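PDB 4UUL: L-lactate dehydrogenase from Trichomonas vaginalis, which probably interconverts pyruvate and L-lactate using NAD(H), as a member of the lactate/malate dehydrogenase superfamily. Local coordinates for residues L100-E113 against N130-A143. The protein carries 1 engineered substitution. Sequence-based numbering, arbitrary orientation.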
ATOM      1  N   LEU B 100      -6.862  22.462 -19.768  1.00 18.98           N
ATOM      2  CA  LEU B 100      -6.621  21.685 -18.569  1.00 19.32           C
ATOM      3  C   LEU B 100      -6.189  22.617 -17.424  1.00 16.93           C
ATOM      4  O   LEU B 100      -6.657  22.488 -16.279  1.00 17.78           O
ATOM      5  CB  LEU B 100      -5.522  20.668 -18.822  1.00 19.80           C
ATOM      6  CG  LEU B 100      -5.130  19.835 -17.577  1.00 20.21           C
ATOM      7  CD1 LEU B 100      -6.262  18.870 -17.175  1.00 23.97           C
ATOM      8  CD2 LEU B 100      -3.871  19.100 -17.862  1.00 23.71           C
ATOM      9  N   ILE B 101      -5.280  23.544 -17.715  1.00 16.23           N
ATOM     10  CA  ILE B 101      -4.850  24.508 -16.728  1.00 15.53           C
ATOM     11  C   ILE B 101      -6.044  25.337 -16.300  1.00 15.74           C
ATOM     12  O   ILE B 101      -6.245  25.560 -15.105  1.00 17.07           O
ATOM     13  CB  ILE B 101      -3.733  25.384 -17.286  1.00 16.00           C
ATOM     14  CG1 ILE B 101      -2.464  24.572 -17.526  1.00 15.95           C
ATOM     15  CG2 ILE B 101      -3.496  26.569 -16.404  1.00 16.01           C
ATOM     16  CD1 ILE B 101      -1.548  25.230 -18.543  1.00 16.76           C
ATOM     17  N   SER B 102      -6.832  25.802 -17.269  1.00 16.65           N
ATOM     18  CA  SER B 102      -7.974  26.660 -16.968  1.00 17.29           C
ATOM     19  C   SER B 102      -9.017  25.986 -16.089  1.00 19.37           C
ATOM     20  O   SER B 102      -9.448  26.543 -15.099  1.00 19.12           O
ATOM     21  CB  SER B 102      -8.658  27.084 -18.248  1.00 19.64           C
ATOM     22  OG  SER B 102      -7.809  27.937 -18.963  1.00 19.69           O
ATOM     23  N   SER B 103      -9.367  24.746 -16.399  1.00 19.32           N
ATOM     24  CA  SER B 103     -10.423  24.112 -15.638  1.00 21.92           C
ATOM     25  C   SER B 103      -9.945  23.907 -14.191  1.00 20.09           C
ATOM     26  O   SER B 103     -10.698  24.027 -13.212  1.00 23.58           O
ATOM     27  CB  SER B 103     -10.831  22.796 -16.310  1.00 27.42           C
ATOM     28  OG  SER B 103      -9.752  21.861 -16.213  1.00 30.29           O
ATOM     29  N   ASN B 104      -8.687  23.550 -14.033  1.00 17.45           N
ATOM     30  CA  ASN B 104      -8.159  23.303 -12.695  1.00 15.88           C
ATOM     31  C   ASN B 104      -7.983  24.576 -11.870  1.00 16.55           C
ATOM     32  O   ASN B 104      -7.928  24.526 -10.652  1.00 17.79           O
ATOM     33  CB  ASN B 104      -6.893  22.465 -12.758  1.00 15.91           C
ATOM     34  CG  ASN B 104      -7.228  21.015 -12.939  1.00 15.59           C
ATOM     35  OD1 ASN B 104      -7.587  20.351 -11.979  1.00 18.01           O
ATOM     36  ND2 ASN B 104      -7.187  20.535 -14.148  1.00 16.24           N
ATOM     37  N   SER B 105      -7.813  25.731 -12.539  1.00 17.97           N
ATOM     38  CA  SER B 105      -7.569  26.946 -11.814  1.00 18.49           C
ATOM     39  C   SER B 105      -8.701  27.230 -10.826  1.00 18.24           C
ATOM     40  O   SER B 105      -8.442  27.658  -9.718  1.00 17.84           O
ATOM     41  CB  SER B 105      -7.311  28.129 -12.773  1.00 19.62           C
ATOM     42  OG  SER B 105      -8.500  28.515 -13.468  1.00 20.43           O
ATOM     43  N   VAL B 106      -9.949  26.969 -11.218  1.00 18.10           N
ATOM     44  CA  VAL B 106     -11.077  27.244 -10.356  1.00 19.98           C
ATOM     45  C   VAL B 106     -11.040  26.346  -9.089  1.00 18.44           C
ATOM     46  O   VAL B 106     -11.224  26.784  -7.968  1.00 18.89           O
ATOM     47  CB  VAL B 106     -12.390  27.048 -11.118  1.00 23.43           C
ATOM     48  CG1 VAL B 106     -13.578  27.169 -10.161  1.00 26.01           C
ATOM     49  CG2 VAL B 106     -12.505  28.072 -12.317  1.00 25.86           C
ATOM     50  N   ILE B 107     -10.798  25.064  -9.330  0.59 18.03           N
ATOM     51  CA  ILE B 107     -10.697  24.060  -8.272  0.59 18.83           C
ATOM     52  C   ILE B 107      -9.670  24.482  -7.236  0.59 17.82           C
ATOM     53  O   ILE B 107      -9.925  24.502  -6.035  0.59 19.81           O
ATOM     54  CB  ILE B 107     -10.280  22.707  -8.896  0.59 21.61           C
ATOM     55  CG1 ILE B 107     -11.370  22.209  -9.856  0.59 28.04           C
ATOM     56  CG2 ILE B 107      -9.974  21.680  -7.828  0.59 19.90           C
ATOM     57  CD1 ILE B 107     -12.768  22.303  -9.331  0.59 34.05           C
ATOM     58  N   PHE B 108      -8.492  24.835  -7.727  1.00 15.24           N
ATOM     59  CA  PHE B 108      -7.378  25.136  -6.855  1.00 15.11           C
ATOM     60  C   PHE B 108      -7.492  26.520  -6.198  1.00 15.96           C
ATOM     61  O   PHE B 108      -7.044  26.696  -5.062  1.00 15.84           O
ATOM     62  CB  PHE B 108      -6.042  24.827  -7.516  1.00 14.96           C
ATOM     63  CG  PHE B 108      -5.809  23.353  -7.522  1.00 13.48           C
ATOM     64  CD1 PHE B 108      -6.289  22.546  -8.523  1.00 15.04           C
ATOM     65  CD2 PHE B 108      -5.210  22.761  -6.427  1.00 15.96           C
ATOM     66  CE1 PHE B 108      -6.149  21.153  -8.454  1.00 15.51           C
ATOM     67  CE2 PHE B 108      -5.050  21.374  -6.365  1.00 15.30           C
ATOM     68  CZ  PHE B 108      -5.542  20.583  -7.360  1.00 15.95           C
ATOM     69  N   LYS B 109      -8.175  27.462  -6.854  1.00 15.93           N
ATOM     70  CA  LYS B 109      -8.518  28.672  -6.158  1.00 17.60           C
ATOM     71  C   LYS B 109      -9.406  28.326  -4.951  1.00 17.59           C
ATOM     72  O   LYS B 109      -9.184  28.789  -3.817  1.00 18.34           O
ATOM     73  CB  LYS B 109      -9.256  29.627  -7.122  1.00 17.84           C
ATOM     74  CG  LYS B 109      -9.943  30.802  -6.442  1.00 19.87           C
ATOM     75  CD  LYS B 109     -10.517  31.804  -7.430  1.00 21.34           C
ATOM     76  CE  LYS B 109     -11.194  32.985  -6.801  1.00 22.74           C
ATOM     77  NZ  LYS B 109     -12.297  32.600  -5.946  1.00 26.73           N
ATOM     78  N   ASN B 110     -10.444  27.531  -5.179  1.00 17.04           N
ATOM     79  CA  ASN B 110     -11.385  27.177  -4.095  1.00 17.73           C
ATOM     80  C   ASN B 110     -10.638  26.426  -2.987  1.00 18.42           C
ATOM     81  O   ASN B 110     -10.866  26.668  -1.794  1.00 19.11           O
ATOM     82  CB  ASN B 110     -12.491  26.295  -4.637  1.00 19.33           C
ATOM     83  CG  ASN B 110     -13.440  27.042  -5.551  1.00 23.93           C
ATOM     84  OD1 ASN B 110     -13.418  28.250  -5.620  1.00 26.52           O
ATOM     85  ND2 ASN B 110     -14.208  26.307  -6.315  1.00 26.43           N
ATOM     86  N   THR B 111      -9.726  25.550  -3.386  1.00 16.51           N
ATOM     87  CA  THR B 111      -9.022  24.750  -2.391  1.00 17.13           C
ATOM     88  C   THR B 111      -8.070  25.627  -1.542  1.00 16.80           C
ATOM     89  O   THR B 111      -7.939  25.456  -0.325  1.00 17.27           O
ATOM     90  CB  THR B 111      -8.257  23.630  -3.075  1.00 17.19           C
ATOM     91  OG1 THR B 111      -9.152  22.754  -3.718  1.00 18.72           O
ATOM     92  CG2 THR B 111      -7.417  22.872  -2.114  1.00 17.27           C
ATOM     93  N   GLY B 112      -7.404  26.581  -2.187  1.00 17.02           N
ATOM     94  CA  GLY B 112      -6.574  27.505  -1.444  1.00 18.72           C
ATOM     95  C   GLY B 112      -7.390  28.272  -0.410  1.00 19.76           C
ATOM     96  O   GLY B 112      -6.954  28.514   0.745  1.00 18.68           O
ATOM     97  N   GLU B 113      -8.598  28.658  -0.793  1.00 18.26           N
ATOM     98  CA  GLU B 113      -9.488  29.381   0.119  1.00 19.23           C
ATOM     99  C   GLU B 113      -9.917  28.496   1.294  1.00 18.57           C
ATOM    100  O   GLU B 113      -9.896  28.937   2.444  1.00 19.65           O
ATOM    101  CB  GLU B 113     -10.676  29.879  -0.661  1.00 21.07           C
ATOM    102  CG  GLU B 113     -10.329  31.063  -1.594  1.00 20.59           C
ATOM    103  CD  GLU B 113     -11.385  31.310  -2.635  1.00 22.78           C
ATOM    104  OE1 GLU B 113     -12.386  30.577  -2.653  1.00 25.44           O
ATOM    105  OE2 GLU B 113     -11.228  32.249  -3.440  1.00 24.24           O
ATOM    106  N   ASN B 130      -2.693  16.972 -11.393  1.00 14.21           N
ATOM    107  CA  ASN B 130      -2.128  17.760 -12.450  0.57 15.58           C
ATOM    108  C   ASN B 130      -3.056  18.850 -12.982  1.00 14.21           C
ATOM    109  O   ASN B 130      -4.283  18.770 -12.893  1.00 15.95           O
ATOM    110  CB  ASN B 130      -1.576  16.885 -13.559  0.57 19.03           C
ATOM    111  CG  ASN B 130      -0.136  16.415 -13.264  0.57 22.66           C
ATOM    112  OD1 ASN B 130       0.757  17.175 -12.762  0.57 24.95           O
ATOM    113  ND2 ASN B 130       0.090  15.152 -13.558  0.57 26.96           N
ATOM    114  N   PRO B 131      -2.456  19.937 -13.510  1.00 14.62           N
ATOM    115  CA  PRO B 131      -1.030  20.245 -13.621  1.00 14.58           C
ATOM    116  C   PRO B 131      -0.480  20.773 -12.285  1.00 13.25           C
ATOM    117  O   PRO B 131      -0.918  21.814 -11.815  1.00 14.43           O
ATOM    118  CB  PRO B 131      -1.001  21.330 -14.718  1.00 17.09           C
ATOM    119  CG  PRO B 131      -2.340  22.034 -14.598  1.00 18.66           C
ATOM    120  CD  PRO B 131      -3.307  21.010 -14.103  1.00 15.72           C
ATOM    121  N   ASP B 132       0.359  19.993 -11.616  1.00 12.92           N
ATOM    122  CA  ASP B 132       0.619  20.196 -10.209  1.00 12.12           C
ATOM    123  C   ASP B 132       1.348  21.507  -9.889  1.00 11.59           C
ATOM    124  O   ASP B 132       0.960  22.200  -8.952  1.00 12.19           O
ATOM    125  CB  ASP B 132       1.271  18.979  -9.531  1.00 12.79           C
ATOM    126  CG  ASP B 132       2.581  18.578 -10.113  1.00 15.25           C
ATOM    127  OD1 ASP B 132       2.944  19.031 -11.236  1.00 18.38           O
ATOM    128  OD2 ASP B 132       3.237  17.765  -9.464  1.00 19.30           O
ATOM    129  N   ASN B 133       2.407  21.892 -10.619  1.00 11.83           N
ATOM    130  CA  ASN B 133       3.071  23.121 -10.271  1.00 12.28           C
ATOM    131  C   ASN B 133       2.126  24.310 -10.339  1.00 11.43           C
ATOM    132  O   ASN B 133       2.145  25.190  -9.467  1.00 11.74           O
ATOM    133  CB  ASN B 133       4.239  23.441 -11.227  1.00 12.86           C
ATOM    134  CG  ASN B 133       5.314  22.381 -11.286  1.00 13.39           C
ATOM    135  OD1 ASN B 133       5.044  21.212 -11.625  1.00 15.53           O
ATOM    136  ND2 ASN B 133       6.560  22.795 -11.049  1.00 13.66           N
ATOM    137  N   THR B 134       1.339  24.375 -11.399  1.00 12.24           N
ATOM    138  CA  THR B 134       0.442  25.516 -11.577  1.00 12.27           C
ATOM    139  C   THR B 134      -0.747  25.456 -10.612  1.00 12.04           C
ATOM    140  O   THR B 134      -1.089  26.481 -10.014  1.00 14.06           O
ATOM    141  CB  THR B 134      -0.002  25.660 -12.998  1.00 13.06           C
ATOM    142  OG1 THR B 134       1.177  25.950 -13.750  1.00 13.77           O
ATOM    143  CG2 THR B 134      -1.029  26.772 -13.188  1.00 13.97           C
ATOM    144  N   ASN B 135      -1.289  24.249 -10.367  1.00 11.45           N
ATOM    145  CA  ASN B 135      -2.294  24.123  -9.358  1.00 13.48           C
ATOM    146  C   ASN B 135      -1.795  24.594  -7.994  1.00 12.98           C
ATOM    147  O   ASN B 135      -2.539  25.244  -7.244  1.00 13.83           O
ATOM    148  CB  ASN B 135      -2.747  22.668  -9.261  1.00 12.71           C
ATOM    149  CG  ASN B 135      -3.553  22.208 -10.476  1.00 12.81           C
ATOM    150  OD1 ASN B 135      -4.125  23.005 -11.213  1.00 14.41           O
ATOM    151  ND2 ASN B 135      -3.744  20.894 -10.572  1.00 13.78           N
ATOM    152  N   CYS B 136      -0.540  24.247  -7.684  1.00 12.06           N
ATOM    153  CA  CYS B 136       0.061  24.645  -6.429  1.00 12.21           C
ATOM    154  C   CYS B 136       0.159  26.181  -6.316  1.00 13.26           C
ATOM    155  O   CYS B 136      -0.187  26.781  -5.312  1.00 13.59           O
ATOM    156  CB  CYS B 136       1.428  24.005  -6.287  1.00 12.72           C
ATOM    157  SG  CYS B 136       2.224  24.237  -4.680  1.00 13.79           S
ATOM    158  N   GLU B 137       0.682  26.800  -7.373  1.00 12.88           N
ATOM    159  CA  GLU B 137       0.772  28.265  -7.405  1.00 13.73           C
ATOM    160  C   GLU B 137      -0.594  28.900  -7.171  1.00 13.67           C
ATOM    161  O   GLU B 137      -0.722  29.864  -6.423  1.00 15.07           O
ATOM    162  CB  GLU B 137       1.363  28.695  -8.729  1.00 14.03           C
ATOM    163  CG  GLU B 137       1.511  30.193  -8.924  1.00 14.75           C
ATOM    164  CD  GLU B 137       2.469  30.899  -8.020  1.00 14.70           C
ATOM    165  OE1 GLU B 137       3.465  30.295  -7.583  1.00 15.53           O
ATOM    166  OE2 GLU B 137       2.266  32.146  -7.805  1.00 16.02           O
ATOM    167  N   ILE B 138      -1.616  28.426  -7.892  1.00 14.01           N
ATOM    168  CA  ILE B 138      -2.953  28.997  -7.767  1.00 14.73           C
ATOM    169  C   ILE B 138      -3.470  28.811  -6.341  1.00 14.66           C
ATOM    170  O   ILE B 138      -4.086  29.743  -5.789  1.00 15.05           O
ATOM    171  CB  ILE B 138      -3.881  28.414  -8.862  1.00 14.72           C
ATOM    172  CG1 ILE B 138      -3.426  28.860 -10.276  1.00 15.73           C
ATOM    173  CG2 ILE B 138      -5.318  28.781  -8.620  1.00 17.63           C
ATOM    174  CD1 ILE B 138      -3.448  30.371 -10.528  1.00 18.85           C
ATOM    175  N   ALA B 139      -3.343  27.606  -5.786  1.00 14.23           N
ATOM    176  CA  ALA B 139      -3.843  27.418  -4.420  1.00 14.81           C
ATOM    177  C   ALA B 139      -3.153  28.365  -3.465  1.00 14.81           C
ATOM    178  O   ALA B 139      -3.826  29.037  -2.651  1.00 16.28           O
ATOM    179  CB  ALA B 139      -3.645  26.004  -3.977  1.00 14.94           C
ATOM    180  N   MET B 140      -1.838  28.494  -3.603  1.00 14.51           N
ATOM    181  CA  MET B 140      -1.082  29.375  -2.725  1.00 15.03           C
ATOM    182  C   MET B 140      -1.525  30.833  -2.872  1.00 15.82           C
ATOM    183  O   MET B 140      -1.694  31.530  -1.866  1.00 17.21           O
ATOM    184  CB  MET B 140       0.398  29.201  -3.033  1.00 15.66           C
ATOM    185  CG  MET B 140       1.300  30.122  -2.235  1.00 18.43           C
ATOM    186  SD  MET B 140       3.052  29.975  -2.635  1.00 19.79           S
ATOM    187  CE  MET B 140       3.092  30.299  -4.365  1.00 25.86           C
ATOM    188  N   LEU B 141      -1.689  31.302  -4.103  1.00 15.56           N
ATOM    189  CA  LEU B 141      -2.123  32.700  -4.311  1.00 17.72           C
ATOM    190  C   LEU B 141      -3.461  33.012  -3.698  1.00 17.44           C
ATOM    191  O   LEU B 141      -3.741  34.139  -3.360  1.00 20.13           O
ATOM    192  CB  LEU B 141      -2.195  33.013  -5.816  1.00 17.49           C
ATOM    193  CG  LEU B 141      -0.825  33.138  -6.521  1.00 18.07           C
ATOM    194  CD1 LEU B 141      -1.063  33.287  -8.002  1.00 18.53           C
ATOM    195  CD2 LEU B 141       0.043  34.302  -5.971  1.00 20.63           C
ATOM    196  N   HIS B 142      -4.299  31.986  -3.564  1.00 16.17           N
ATOM    197  CA  HIS B 142      -5.643  32.150  -3.043  1.00 17.55           C
ATOM    198  C   HIS B 142      -5.812  31.656  -1.610  1.00 18.89           C
ATOM    199  O   HIS B 142      -6.921  31.461  -1.152  1.00 20.21           O
ATOM    200  CB  HIS B 142      -6.637  31.503  -3.992  1.00 19.17           C
ATOM    201  CG  HIS B 142      -6.697  32.211  -5.308  1.00 19.24           C
ATOM    202  ND1 HIS B 142      -5.929  31.852  -6.392  1.00 20.54           N
ATOM    203  CD2 HIS B 142      -7.440  33.278  -5.706  1.00 23.36           C
ATOM    204  CE1 HIS B 142      -6.172  32.675  -7.397  1.00 27.05           C
ATOM    205  NE2 HIS B 142      -7.083  33.548  -7.013  1.00 26.14           N
ATOM    206  N   ALA B 143      -4.694  31.534  -0.898  1.00 18.53           N
ATOM    207  CA  ALA B 143      -4.720  31.105   0.493  1.00 18.29           C
ATOM    208  C   ALA B 143      -4.190  32.247   1.372  1.00 20.71           C
ATOM    209  O   ALA B 143      -3.012  32.313   1.754  1.00 21.99           O
ATOM    210  CB  ALA B 143      -3.870  29.849   0.661  1.00 18.39           C
TER
HETATM  211  O   HOH W   1      -4.425  25.556 -12.674  1.00 17.93           O
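Phe108 (chi1 -76°) and Asn135 (chi1 -70°) each set CG anti to their own carbonyl carbon, and this lays the Asn135 amide on the Phe108 ring. The two planes are 9° apart and stacked. Asn135 CB sits over the ring centre, 3.5 Å from the centroid, in a CH-pi contact. Asn135 ND2 hangs just beyond the rim, 3.2 Å from Phe108 CE1, and is hydrogen-bonded to the Gly129 carbonyl. A water donates to Asn135 OD1 and to Ile101 O, at 3.0 Å from each, and so bridges the helices.

At the far end, Lys109 CG lies over one face of the His142 imidazole, 3.8 Å from the ring centroid. His142 ND1 donates to Ile138 O at 2.9 Å, with the acceptor almost in the ring plane, which fixes the ring's rotation. Lys109 NZ continues to Glu113 OE2 in a 2.7 Å salt bridge. At this same end Gly112 brings the backbones close: its CA is 3.4 Å from Ala139 O in a CA-H...O contact.

Pro131, after a cis peptide bond, packs on Leu100 and Ile101. The contact joins two helices of the Rossmann-type NAD-binding domain beside strand 124-127. Asn130, just before this proline, contacts NADH in cofactor-bound structures of this protein; the present model is apo. The stacked, bonded Asn135 amide probably helps to hold the cofactor-binding turn against helix 97-118.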